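Local coordinates for uricase (PDB 4R8X), which catalyses the oxidation of urate, the first step on the pathway that degrades urate to (S)-allantoin, at residues 142-147 / 224-229; 254-259 / 263-268; 45-50 / 97-102; 73-78 / 93-98. One frame throughout, in Å; residues are numbered along the deposited sequence.

Interaction 1 of 4, residues 142-147 / 224-229; sequences EYVTAT and AAEQVR. Unlike the reference sequence in segment 142-147: V144 (reference Ala).
R229 and E142 form the salt bridge that ties the N-terminal part of helix 225-238 to the residue just before strand 143-153 of the large antiparallel sheet, a helix-on-sheet pairing of the tunnelling fold (T-fold) known for uricases. NH1 of R229 meets OE1 of E142 at 2.6 Å. The oxygen is approached on its anti side but from somewhat out of the carboxylate plane, and lies close to the guanidinium plane; the bond is bent (N-H...O 145°), the two flat groups stand 74° apart, and the bridge uses one carboxylate oxygen, without flat two-point pairing. Both side chains bend at chi2, that of R229 again at chi3, and they cross at about a right angle. R137 of the second subunit adds a long, weak ion pair to OE1. A leucine in place of R229 would probably leave the E142 carboxylate less firmly held, without its short cationic partner. V144, an alanine in the reference sequence, has CG1 anti to its backbone N (chi1 -180°), which sets CG2 nearest the helix, CG1 a little farther from A225. OE1 of E226, salt-bridged to K36, passes 4.0 Å from V144 CG2. The same CG2 of V144 rests against A225 CB at 3.7 Å.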
loop_
_atom_site.group_PDB
_atom_site.type_symbol
_atom_site.label_atom_id
_atom_site.label_comp_id
_atom_site.label_asym_id
_atom_site.label_seq_id
_atom_site.Cartn_x
_atom_site.Cartn_y
_atom_site.Cartn_z
ATOM N N GLU D 142 -1.901 14.391 7.440
ATOM C CA GLU D 142 -3.168 14.928 6.947
ATOM C C GLU D 142 -2.966 15.910 5.798
ATOM O O GLU D 142 -1.927 16.568 5.694
ATOM C CB GLU D 142 -3.963 15.569 8.075
ATOM C CG GLU D 142 -3.302 16.786 8.697
ATOM C CD GLU D 142 -2.495 16.452 9.935
ATOM O OE1 GLU D 142 -2.378 17.336 10.802
ATOM O OE2 GLU D 142 -1.960 15.330 10.043
ATOM N N TYR D 143 -3.962 16.004 4.926
ATOM C CA TYR D 143 -3.815 16.819 3.737
ATOM C C TYR D 143 -5.146 17.459 3.358
ATOM O O TYR D 143 -6.215 16.921 3.651
ATOM C CB TYR D 143 -3.224 15.985 2.590
ATOM C CG TYR D 143 -4.075 14.807 2.183
ATOM C CD1 TYR D 143 -3.902 13.557 2.775
ATOM C CD2 TYR D 143 -5.063 14.944 1.215
ATOM C CE1 TYR D 143 -4.684 12.474 2.402
ATOM C CE2 TYR D 143 -5.847 13.874 0.834
ATOM C CZ TYR D 143 -5.662 12.645 1.432
ATOM O OH TYR D 143 -6.455 11.588 1.058
ATOM N N VAL D 144 -5.054 18.605 2.700
ATOM C CA VAL D 144 -6.215 19.369 2.295
ATOM C C VAL D 144 -6.892 18.748 1.089
ATOM O O VAL D 144 -6.242 18.253 0.175
ATOM C CB VAL D 144 -5.796 20.818 1.973
ATOM C CG1 VAL D 144 -6.997 21.655 1.551
ATOM C CG2 VAL D 144 -5.121 21.449 3.178
ATOM N N THR D 145 -8.220 18.792 1.079
ATOM C CA THR D 145 -8.986 18.306 -0.057
ATOM C C THR D 145 -9.965 19.378 -0.552
ATOM O O THR D 145 -10.339 20.288 0.193
ATOM C CB THR D 145 -9.782 17.026 0.302
ATOM O OG1 THR D 145 -10.702 17.317 1.364
ATOM C CG2 THR D 145 -8.831 15.906 0.744
ATOM N N ALA D 146 -10.357 19.269 -1.820
ATOM C CA ALA D 146 -11.419 20.112 -2.373
ATOM C C ALA D 146 -12.009 19.481 -3.622
ATOM O O ALA D 146 -11.337 18.723 -4.316
ATOM C CB ALA D 146 -10.896 21.517 -2.672
ATOM N N THR D 147 -13.272 19.803 -3.890
ATOM C CA THR D 147 -13.933 19.444 -5.137
ATOM C C THR D 147 -14.718 20.646 -5.604
ATOM O O THR D 147 -15.362 21.321 -4.803
ATOM C CB THR D 147 -14.927 18.276 -4.945
ATOM O OG1 THR D 147 -14.210 17.088 -4.605
ATOM C CG2 THR D 147 -15.711 17.999 -6.209
ATOM N N ALA D 224 -9.304 27.964 6.382
ATOM C CA ALA D 224 -8.174 27.094 6.078
ATOM C C ALA D 224 -8.344 25.749 6.774
ATOM O O ALA D 224 -8.671 25.693 7.969
ATOM C CB ALA D 224 -6.861 27.750 6.494
ATOM N N ALA D 225 -8.137 24.669 6.022
ATOM C CA ALA D 225 -8.227 23.313 6.577
ATOM C C ALA D 225 -7.334 23.146 7.802
ATOM O O ALA D 225 -7.673 22.417 8.722
ATOM C CB ALA D 225 -7.894 22.255 5.510
ATOM N N GLU D 226 -6.196 23.835 7.817
ATOM C CA GLU D 226 -5.284 23.761 8.950
ATOM C C GLU D 226 -5.909 24.312 10.223
ATOM O O GLU D 226 -5.631 23.822 11.325
ATOM C CB GLU D 226 -3.989 24.508 8.633
ATOM C CG GLU D 226 -3.101 23.794 7.621
ATOM C CD GLU D 226 -3.426 24.113 6.164
ATOM O OE1 GLU D 226 -2.635 23.700 5.296
ATOM O OE2 GLU D 226 -4.449 24.769 5.881
ATOM N N GLN D 227 -6.744 25.333 10.075
ATOM C CA GLN D 227 -7.458 25.885 11.226
ATOM C C GLN D 227 -8.456 24.877 11.776
ATOM O O GLN D 227 -8.597 24.713 12.991
ATOM C CB GLN D 227 -8.188 27.167 10.850
ATOM C CG GLN D 227 -7.279 28.288 10.443
ATOM C CD GLN D 227 -8.053 29.534 10.072
ATOM O OE1 GLN D 227 -8.698 29.589 9.023
ATOM N NE2 GLN D 227 -7.999 30.537 10.933
ATOM N N VAL D 228 -9.132 24.189 10.868
ATOM C CA VAL D 228 -10.105 23.174 11.237
ATOM C C VAL D 228 -9.413 22.011 11.941
ATOM O O VAL D 228 -9.903 21.515 12.958
ATOM C CB VAL D 228 -10.887 22.704 9.997
ATOM C CG1 VAL D 228 -11.750 21.507 10.326
ATOM C CG2 VAL D 228 -11.774 23.846 9.457
ATOM N N ARG D 229 -8.264 21.592 11.411
ATOM C CA ARG D 229 -7.444 20.556 12.040
ATOM C C ARG D 229 -7.070 20.972 13.466
ATOM O O ARG D 229 -7.157 20.175 14.404
ATOM C CB ARG D 229 -6.200 20.307 11.179
ATOM C CG ARG D 229 -5.263 19.198 11.646
ATOM C CD ARG D 229 -4.161 19.727 12.561
ATOM N NE ARG D 229 -3.552 20.951 12.048
ATOM C CZ ARG D 229 -2.648 20.990 11.074
ATOM N NH1 ARG D 229 -2.238 19.870 10.496
ATOM N NH2 ARG D 229 -2.151 22.153 10.676
#

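Interaction 2 of 4, residues 254-259 / 263-268; sequences TILDRF and TEVNFG
V265 and I255 make the tightest apolar contact here, methyl on methyl, with V265 CG2 3.6 Å from I255 CG2. The two side chains cross at about a right angle, and the other branch of each also meets: V265 CG1 lies 3.9 Å from I255 CD1. With CG1 anti to the backbone N of V265 (chi1 178°), CG2 is the branch shared with a second helix residue, as L256 CD2 reaches it at 3.8 Å. L256 and V265 slide past each other in opposite directions, and L256 CD2 goes on to touch backbone, 4.1 Å from E264 N. These contacts close a helix-turn-strand unit: helix 244-258 ends, the chain reverses, and strand 262-271 runs back into the large antiparallel sheet of the T-fold. The axes of 254-258 and 264-268 approach to 8.6 Å at 153°, close to antiparallel. On the sheet side I204 adds to V265 and V303 to L256, while I231 and V228 of helix 225-238 pack on I255. The polar side chains of both segments sit away from this interface. E264 and N266, two residues apart on the same strand face, join through N266 ND2 and E264 OE1 at 3.1 Å; the bond is nearly straight (169°), lies in the amide plane and uses the anti lone pair of the carboxylate oxygen. On the helix, D257 is salt-bridged to K312 and hydrogen-bonded to Y319, and R258 is salt-bridged to E30 and hydrogen-bonded to L322 O, at the last residue of the chain.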
loop_
_atom_site.group_PDB
_atom_site.type_symbol
_atom_site.label_atom_id
_atom_site.label_comp_id
_atom_site.label_asym_id
_atom_site.label_seq_id
_atom_site.Cartn_x
_atom_site.Cartn_y
_atom_site.Cartn_z
ATOM N N THR D 254 -17.906 23.545 17.427
ATOM C CA THR D 254 -16.832 24.518 17.616
ATOM C C THR D 254 -16.423 25.146 16.290
ATOM O O THR D 254 -16.212 26.355 16.212
ATOM C CB THR D 254 -15.607 23.892 18.321
ATOM O OG1 THR D 254 -16.034 23.252 19.531
ATOM C CG2 THR D 254 -14.597 24.967 18.676
ATOM N N ILE D 255 -16.318 24.327 15.246
ATOM C CA ILE D 255 -15.972 24.844 13.922
ATOM C C ILE D 255 -17.049 25.824 13.434
ATOM O O ILE D 255 -16.744 26.921 12.969
ATOM C CB ILE D 255 -15.773 23.699 12.890
ATOM C CG1 ILE D 255 -14.585 22.799 13.266
ATOM C CG2 ILE D 255 -15.590 24.271 11.501
ATOM C CD1 ILE D 255 -14.602 21.449 12.578
ATOM N N LEU D 256 -18.311 25.424 13.554
ATOM C CA LEU D 256 -19.428 26.291 13.191
ATOM C C LEU D 256 -19.444 27.604 13.989
ATOM O O LEU D 256 -19.794 28.667 13.459
ATOM C CB LEU D 256 -20.737 25.527 13.360
ATOM C CG LEU D 256 -20.905 24.354 12.389
ATOM C CD1 LEU D 256 -22.078 23.453 12.759
ATOM C CD2 LEU D 256 -21.044 24.843 10.949
ATOM N N ASP D 257 -19.070 27.526 15.264
ATOM C CA ASP D 257 -18.987 28.694 16.139
ATOM C C ASP D 257 -17.922 29.682 15.662
ATOM O O ASP D 257 -18.161 30.892 15.581
ATOM C CB ASP D 257 -18.683 28.235 17.569
ATOM C CG ASP D 257 -19.206 29.191 18.628
ATOM O OD1 ASP D 257 -19.768 30.259 18.290
ATOM O OD2 ASP D 257 -19.058 28.857 19.824
ATOM N N ARG D 258 -16.739 29.158 15.347
ATOM C CA ARG D 258 -15.639 29.993 14.888
ATOM C C ARG D 258 -15.870 30.549 13.491
ATOM O O ARG D 258 -15.393 31.640 13.163
ATOM C CB ARG D 258 -14.329 29.213 14.897
ATOM C CG ARG D 258 -13.886 28.778 16.264
ATOM C CD ARG D 258 -13.802 29.951 17.229
ATOM N NE ARG D 258 -13.366 29.486 18.539
ATOM C CZ ARG D 258 -13.841 29.919 19.699
ATOM N NH1 ARG D 258 -14.782 30.850 19.735
ATOM N NH2 ARG D 258 -13.372 29.415 20.830
ATOM N N PHE D 259 -16.592 29.796 12.665
ATOM C CA PHE D 259 -16.802 30.200 11.277
ATOM C C PHE D 259 -18.292 30.256 10.930
ATOM O O PHE D 259 -18.840 29.313 10.364
ATOM C CB PHE D 259 -16.051 29.268 10.325
ATOM C CG PHE D 259 -14.576 29.177 10.614
ATOM C CD1 PHE D 259 -13.759 30.283 10.433
ATOM C CD2 PHE D 259 -14.007 27.994 11.071
ATOM C CE1 PHE D 259 -12.398 30.218 10.690
ATOM C CE2 PHE D 259 -12.638 27.925 11.339
ATOM C CZ PHE D 259 -11.836 29.039 11.150
ATOM N N THR D 263 -22.190 26.521 6.583
ATOM C CA THR D 263 -23.529 25.998 6.839
ATOM C C THR D 263 -23.493 24.641 7.517
ATOM O O THR D 263 -24.411 24.286 8.254
ATOM C CB THR D 263 -24.349 25.842 5.554
ATOM O OG1 THR D 263 -23.655 24.978 4.645
ATOM C CG2 THR D 263 -24.596 27.188 4.909
ATOM N N GLU D 264 -22.433 23.878 7.264
ATOM C CA GLU D 264 -22.327 22.551 7.843
ATOM C C GLU D 264 -20.895 22.061 7.900
ATOM O O GLU D 264 -20.036 22.486 7.124
ATOM C CB GLU D 264 -23.184 21.540 7.069
ATOM C CG GLU D 264 -22.584 21.087 5.744
ATOM C CD GLU D 264 -23.152 19.760 5.245
ATOM O OE1 GLU D 264 -22.377 18.787 5.103
ATOM O OE2 GLU D 264 -24.369 19.687 4.980
ATOM N N VAL D 265 -20.660 21.153 8.838
ATOM C CA VAL D 265 -19.404 20.424 8.940
ATOM C C VAL D 265 -19.738 18.939 8.939
ATOM O O VAL D 265 -20.639 18.501 9.639
ATOM C CB VAL D 265 -18.665 20.783 10.242
ATOM C CG1 VAL D 265 -17.383 19.980 10.352
ATOM C CG2 VAL D 265 -18.358 22.276 10.276
ATOM N N ASN D 266 -19.002 18.154 8.159
ATOM C CA ASN D 266 -19.280 16.726 8.079
ATOM C C ASN D 266 -18.057 15.912 8.483
ATOM O O ASN D 266 -16.916 16.385 8.384
ATOM C CB ASN D 266 -19.785 16.325 6.688
ATOM C CG ASN D 266 -18.932 16.888 5.576
ATOM O OD1 ASN D 266 -17.807 16.444 5.366
ATOM N ND2 ASN D 266 -19.465 17.871 4.853
ATOM N N PHE D 267 -18.298 14.701 8.974
ATOM C CA PHE D 267 -17.239 13.861 9.511
ATOM C C PHE D 267 -17.328 12.455 8.967
ATOM O O PHE D 267 -18.426 11.911 8.800
ATOM C CB PHE D 267 -17.361 13.761 11.029
ATOM C CG PHE D 267 -17.119 15.047 11.742
ATOM C CD1 PHE D 267 -18.153 15.940 11.976
ATOM C CD2 PHE D 267 -15.852 15.367 12.195
ATOM C CE1 PHE D 267 -17.918 17.133 12.636
ATOM C CE2 PHE D 267 -15.610 16.553 12.858
ATOM C CZ PHE D 267 -16.646 17.438 13.089
ATOM N N GLY D 268 -16.158 11.877 8.709
ATOM C CA GLY D 268 -16.000 10.445 8.540
ATOM C C GLY D 268 -14.879 10.039 9.481
ATOM O O GLY D 268 -13.801 10.626 9.436
#

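Interaction 3 of 4, residues 45-50 / 97-102; sequences AKVALK and EAFLAK
V47 meets F99 where helix 88-102 packs on strand 40-50. Its CG2, anti to the backbone N with CG1 left between N and the carbonyl carbon (chi1 56°), comes obliquely to the phenyl ring and stands 3.8 Å from F99 CE2. The other methyl, CG1, serves a different helix: it packs on I76 of helix 69-82, so one valine fills the angle between the two helices and the sheet. The residues on either side of it point to the other face of the sheet, where K46 makes a cation-pi contact with F298 of the third subunit and A48 packs on the same residue. L49 returns to the helix side. There its CD2 lies over one face of F99, 4.5 Å from CD1, a looser touch than that of V47. F99 is thus the single residue of 97-102 that bridges to this strand, held also by V109 of strand 108-125 and by a ring stack with F75. Such a layer of helices over an antiparallel sheet is the plan of the T-fold. The contact carries hydrocarbon alone, methyls against an aromatic ring, so it probably gains its stability from shape fit and the exclusion of water rather than from directional bonds.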
loop_
_atom_site.group_PDB
_atom_site.type_symbol
_atom_site.label_atom_id
_atom_site.label_comp_id
_atom_site.label_asym_id
_atom_site.label_seq_id
_atom_site.Cartn_x
_atom_site.Cartn_y
_atom_site.Cartn_z
ATOM N N ALA D 45 -4.645 16.200 -8.929
ATOM C CA ALA D 45 -5.943 16.595 -9.462
ATOM C C ALA D 45 -6.578 15.513 -10.331
ATOM O O ALA D 45 -5.885 14.725 -10.978
ATOM C CB ALA D 45 -5.828 17.902 -10.246
ATOM N N LYS D 46 -7.908 15.502 -10.354
ATOM C CA LYS D 46 -8.680 14.562 -11.151
ATOM C C LYS D 46 -9.796 15.339 -11.820
ATOM O O LYS D 46 -10.615 15.974 -11.145
ATOM C CB LYS D 46 -9.266 13.465 -10.260
ATOM C CG LYS D 46 -10.003 12.373 -11.012
ATOM C CD LYS D 46 -10.543 11.322 -10.050
ATOM C CE LYS D 46 -11.208 10.177 -10.794
ATOM N NZ LYS D 46 -11.271 8.965 -9.924
ATOM N N VAL D 47 -9.817 15.300 -13.147
ATOM C CA VAL D 47 -10.811 16.052 -13.911
ATOM C C VAL D 47 -11.751 15.119 -14.643
ATOM O O VAL D 47 -11.316 14.123 -15.219
ATOM C CB VAL D 47 -10.153 17.028 -14.927
ATOM C CG1 VAL D 47 -9.196 16.304 -15.880
ATOM C CG2 VAL D 47 -11.221 17.807 -15.701
ATOM N N ALA D 48 -13.046 15.435 -14.597
ATOM C CA ALA D 48 -14.054 14.702 -15.345
ATOM C C ALA D 48 -14.836 15.685 -16.201
ATOM O O ALA D 48 -15.273 16.729 -15.701
ATOM C CB ALA D 48 -14.995 13.967 -14.399
ATOM N N LEU D 49 -14.989 15.360 -17.484
ATOM C CA LEU D 49 -15.803 16.161 -18.398
ATOM C C LEU D 49 -17.153 15.486 -18.602
ATOM O O LEU D 49 -17.244 14.267 -18.689
ATOM C CB LEU D 49 -15.088 16.315 -19.741
ATOM C CG LEU D 49 -13.649 16.825 -19.721
ATOM C CD1 LEU D 49 -13.217 17.161 -21.139
ATOM C CD2 LEU D 49 -13.477 18.032 -18.809
ATOM N N LYS D 50 -18.211 16.286 -18.693
ATOM C CA LYS D 50 -19.565 15.768 -18.875
ATOM C C LYS D 50 -20.313 16.541 -19.941
ATOM O O LYS D 50 -20.070 17.731 -20.157
ATOM C CB LYS D 50 -20.366 15.872 -17.576
ATOM C CG LYS D 50 -19.815 15.067 -16.414
ATOM C CD LYS D 50 -20.599 15.346 -15.137
ATOM C CE LYS D 50 -20.035 14.561 -13.957
ATOM N NZ LYS D 50 -20.830 14.803 -12.720
ATOM N N GLU D 97 -14.124 26.535 -14.919
ATOM C CA GLU D 97 -14.698 27.593 -15.748
ATOM C C GLU D 97 -13.912 27.739 -17.039
ATOM O O GLU D 97 -14.491 27.955 -18.106
ATOM C CB GLU D 97 -14.751 28.896 -14.958
ATOM C CG GLU D 97 -15.834 28.832 -13.896
ATOM C CD GLU D 97 -15.803 29.958 -12.882
ATOM O OE1 GLU D 97 -14.775 30.660 -12.757
ATOM O OE2 GLU D 97 -16.831 30.132 -12.196
ATOM N N ALA D 98 -12.594 27.592 -16.949
ATOM C CA ALA D 98 -11.739 27.701 -18.125
ATOM C C ALA D 98 -12.040 26.595 -19.140
ATOM O O ALA D 98 -12.120 26.860 -20.345
ATOM C CB ALA D 98 -10.273 27.668 -17.713
ATOM N N PHE D 99 -12.204 25.360 -18.663
ATOM C CA PHE D 99 -12.584 24.264 -19.552
ATOM C C PHE D 99 -13.899 24.592 -20.273
ATOM O O PHE D 99 -14.015 24.406 -21.487
ATOM C CB PHE D 99 -12.754 22.950 -18.771
ATOM C CG PHE D 99 -11.506 22.108 -18.655
ATOM C CD1 PHE D 99 -10.912 21.555 -19.772
ATOM C CD2 PHE D 99 -10.979 21.813 -17.409
ATOM C CE1 PHE D 99 -9.788 20.749 -19.657
ATOM C CE2 PHE D 99 -9.860 21.005 -17.276
ATOM C CZ PHE D 99 -9.257 20.479 -18.406
ATOM N N LEU D 100 -14.888 25.081 -19.525
ATOM C CA LEU D 100 -16.191 25.394 -20.112
ATOM C C LEU D 100 -16.103 26.524 -21.128
ATOM O O LEU D 100 -16.832 26.521 -22.125
ATOM C CB LEU D 100 -17.211 25.711 -19.024
ATOM C CG LEU D 100 -17.656 24.499 -18.203
ATOM C CD1 LEU D 100 -18.491 24.930 -17.016
ATOM C CD2 LEU D 100 -18.416 23.501 -19.077
ATOM N N ALA D 101 -15.208 27.479 -20.892
ATOM C CA ALA D 101 -15.049 28.592 -21.823
ATOM C C ALA D 101 -14.410 28.106 -23.110
ATOM O O ALA D 101 -14.734 28.589 -24.197
ATOM C CB ALA D 101 -14.212 29.694 -21.198
ATOM N N LYS D 102 -13.493 27.148 -22.983
ATOM C CA LYS D 102 -12.755 26.649 -24.139
ATOM C C LYS D 102 -13.588 25.692 -24.996
ATOM O O LYS D 102 -13.497 25.713 -26.216
ATOM C CB LYS D 102 -11.463 25.966 -23.682
ATOM C CG LYS D 102 -10.605 25.432 -24.804
ATOM C CD LYS D 102 -10.225 26.524 -25.771
ATOM C CE LYS D 102 -9.201 26.011 -26.764
ATOM N NZ LYS D 102 -8.768 27.109 -27.660
#

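Interaction 4 of 4, residues 73-78 / 93-98; sequences KNFIQR and QYVCEA
F75 drives its ring edge against helix 88-102. With CG anti to the backbone N (chi1 -166°), the ring reaches across to the last turn of segment 93-98, where CZ lies 3.5 Å from A98 C and 3.7 Å from A98 CB. The V95 carbonyl is met by the same edge, its O 3.9 Å from F75 CE1. V95 turns CG1 to I76, the residue after F75, with CG1 4.1 Å from I76 CG1 and the side chains crossing at about a right angle; the same CG1 is 4.4 Å from F75 CD1. The small A98 lets the ring come close to the backbone. The axes of 73-78 and 93-98 come within 10.5 Å, their directions 132° apart; both helices belong to the helical layer on the T-fold sheet. Besides F99, F75 stacks on H79, and its ring meets Y187 of the third subunit. A serine in place of F75 would probably open a gap beside A98 and V95 and leave F99 and H79 without their stacking partner. The helices are thus joined by apolar side chains and by an aromatic edge set against backbone carbonyls, without charged groups, so close fit probably fixes their spacing.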
loop_
_atom_site.group_PDB
_atom_site.type_symbol
_atom_site.label_atom_id
_atom_site.label_comp_id
_atom_site.label_asym_id
_atom_site.label_seq_id
_atom_site.Cartn_x
_atom_site.Cartn_y
_atom_site.Cartn_z
ATOM N N LYS D 73 -4.739 17.069 -19.137
ATOM C CA LYS D 73 -3.609 17.173 -18.242
ATOM C C LYS D 73 -2.810 18.445 -18.534
ATOM O O LYS D 73 -2.488 19.201 -17.624
ATOM C CB LYS D 73 -2.737 15.922 -18.366
ATOM C CG LYS D 73 -1.373 16.033 -17.701
ATOM C CD LYS D 73 -0.433 14.941 -18.174
ATOM C CE LYS D 73 -0.109 15.077 -19.659
ATOM N NZ LYS D 73 0.840 16.169 -19.991
ATOM N N ASN D 74 -2.523 18.695 -19.812
ATOM C CA ASN D 74 -1.807 19.904 -20.211
ATOM C C ASN D 74 -2.576 21.163 -19.825
ATOM O O ASN D 74 -2.002 22.137 -19.358
ATOM C CB ASN D 74 -1.546 19.923 -21.724
ATOM C CG ASN D 74 -0.591 18.835 -22.176
ATOM O OD1 ASN D 74 0.224 18.348 -21.397
ATOM N ND2 ASN D 74 -0.673 18.466 -23.459
ATOM N N PHE D 75 -3.886 21.130 -20.031
ATOM C CA PHE D 75 -4.757 22.248 -19.680
ATOM C C PHE D 75 -4.614 22.611 -18.200
ATOM O O PHE D 75 -4.439 23.785 -17.847
ATOM C CB PHE D 75 -6.199 21.855 -19.990
ATOM C CG PHE D 75 -7.181 23.005 -20.003
ATOM C CD1 PHE D 75 -7.785 23.441 -18.829
ATOM C CD2 PHE D 75 -7.542 23.610 -21.199
ATOM C CE1 PHE D 75 -8.715 24.478 -18.842
ATOM C CE2 PHE D 75 -8.469 24.645 -21.217
ATOM C CZ PHE D 75 -9.053 25.078 -20.046
ATOM N N ILE D 76 -4.679 21.604 -17.328
ATOM C CA ILE D 76 -4.630 21.855 -15.903
ATOM C C ILE D 76 -3.268 22.402 -15.525
ATOM O O ILE D 76 -3.151 23.403 -14.817
ATOM C CB ILE D 76 -4.932 20.571 -15.103
ATOM C CG1 ILE D 76 -6.382 20.122 -15.339
ATOM C CG2 ILE D 76 -4.649 20.773 -13.603
ATOM C CD1 ILE D 76 -6.643 18.691 -14.900
ATOM N N GLN D 77 -2.231 21.747 -16.024
ATOM C CA GLN D 77 -0.883 22.145 -15.680
ATOM C C GLN D 77 -0.560 23.575 -16.138
ATOM O O GLN D 77 0.098 24.332 -15.422
ATOM C CB GLN D 77 0.117 21.102 -16.194
ATOM C CG GLN D 77 0.019 19.785 -15.393
ATOM C CD GLN D 77 0.777 18.635 -16.020
ATOM O OE1 GLN D 77 1.205 18.714 -17.167
ATOM N NE2 GLN D 77 0.945 17.552 -15.260
ATOM N N ARG D 78 -1.064 23.975 -17.299
ATOM C CA ARG D 78 -0.816 25.331 -17.753
ATOM C C ARG D 78 -1.607 26.362 -16.955
ATOM O O ARG D 78 -1.127 27.469 -16.701
ATOM C CB ARG D 78 -1.088 25.453 -19.246
ATOM C CG ARG D 78 0.004 24.788 -20.045
ATOM C CD ARG D 78 -0.295 24.749 -21.514
ATOM N NE ARG D 78 0.280 23.556 -22.115
ATOM C CZ ARG D 78 0.125 23.231 -23.390
ATOM N NH1 ARG D 78 -0.572 24.030 -24.183
ATOM N NH2 ARG D 78 0.672 22.122 -23.868
ATOM N N GLN D 93 -12.107 25.932 -9.204
ATOM C CA GLN D 93 -13.185 26.630 -9.899
ATOM C C GLN D 93 -12.673 27.352 -11.145
ATOM O O GLN D 93 -13.326 27.331 -12.184
ATOM C CB GLN D 93 -13.916 27.612 -8.991
ATOM C CG GLN D 93 -15.112 28.229 -9.684
ATOM C CD GLN D 93 -15.984 29.020 -8.750
ATOM O OE1 GLN D 93 -15.914 28.865 -7.532
ATOM N NE2 GLN D 93 -16.817 29.879 -9.314
ATOM N N TYR D 94 -11.501 27.973 -11.023
ATOM C CA TYR D 94 -10.821 28.630 -12.132
ATOM C C TYR D 94 -10.653 27.678 -13.316
ATOM O O TYR D 94 -10.967 28.019 -14.460
ATOM C CB TYR D 94 -9.470 29.157 -11.631
ATOM C CG TYR D 94 -8.496 29.701 -12.659
ATOM C CD1 TYR D 94 -8.768 30.865 -13.374
ATOM C CD2 TYR D 94 -7.256 29.093 -12.845
ATOM C CE1 TYR D 94 -7.846 31.371 -14.277
ATOM C CE2 TYR D 94 -6.340 29.591 -13.744
ATOM C CZ TYR D 94 -6.634 30.727 -14.457
ATOM O OH TYR D 94 -5.710 31.223 -15.345
ATOM N N VAL D 95 -10.170 26.472 -13.042
ATOM C CA VAL D 95 -9.963 25.467 -14.088
ATOM C C VAL D 95 -11.265 24.963 -14.713
ATOM O O VAL D 95 -11.354 24.849 -15.934
ATOM C CB VAL D 95 -9.112 24.288 -13.567
ATOM C CG1 VAL D 95 -9.065 23.143 -14.582
ATOM C CG2 VAL D 95 -7.697 24.761 -13.232
ATOM N N CYS D 96 -12.261 24.663 -13.878
ATOM C CA CYS D 96 -13.579 24.255 -14.364
ATOM C C CYS D 96 -14.147 25.276 -15.336
ATOM O O CYS D 96 -14.618 24.928 -16.420
ATOM C CB CYS D 96 -14.557 24.122 -13.195
ATOM S SG CYS D 96 -14.329 22.692 -12.116
ATOM N N GLU D 97 -14.124 26.535 -14.919
ATOM C CA GLU D 97 -14.698 27.593 -15.748
ATOM C C GLU D 97 -13.912 27.739 -17.039
ATOM O O GLU D 97 -14.491 27.955 -18.106
ATOM C CB GLU D 97 -14.751 28.896 -14.958
ATOM C CG GLU D 97 -15.834 28.832 -13.896
ATOM C CD GLU D 97 -15.803 29.958 -12.882
ATOM O OE1 GLU D 97 -14.775 30.660 -12.757
ATOM O OE2 GLU D 97 -16.831 30.132 -12.196
ATOM N N ALA D 98 -12.594 27.592 -16.949
ATOM C CA ALA D 98 -11.739 27.701 -18.125
ATOM C C ALA D 98 -12.040 26.595 -19.140
ATOM O O ALA D 98 -12.120 26.860 -20.345
ATOM C CB ALA D 98 -10.273 27.668 -17.713
#

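Along the chain, interactions 3 and 4 end on the same helix, 88-102, before interaction 1 opens and closes, and interaction 2 follows last. Interactions 3 and 4 are neighbours, centres about 6 Å apart, and share E97 and A98; F99, F75, V47 and I76 knit them into one apolar cluster beside the third subunit, which both contacts touch. Interactions 1 and 2 lie about 12 Å apart and touch through V228 with I255 and Q227 with F259; their helices, 225-238 and 244-258, follow each other in the chain. The two pairs stand 21 to 30 Å apart between centres. Interactions 1, 2 and 3 all reach the same large antiparallel sheet, which therefore links helices packed at well-separated places.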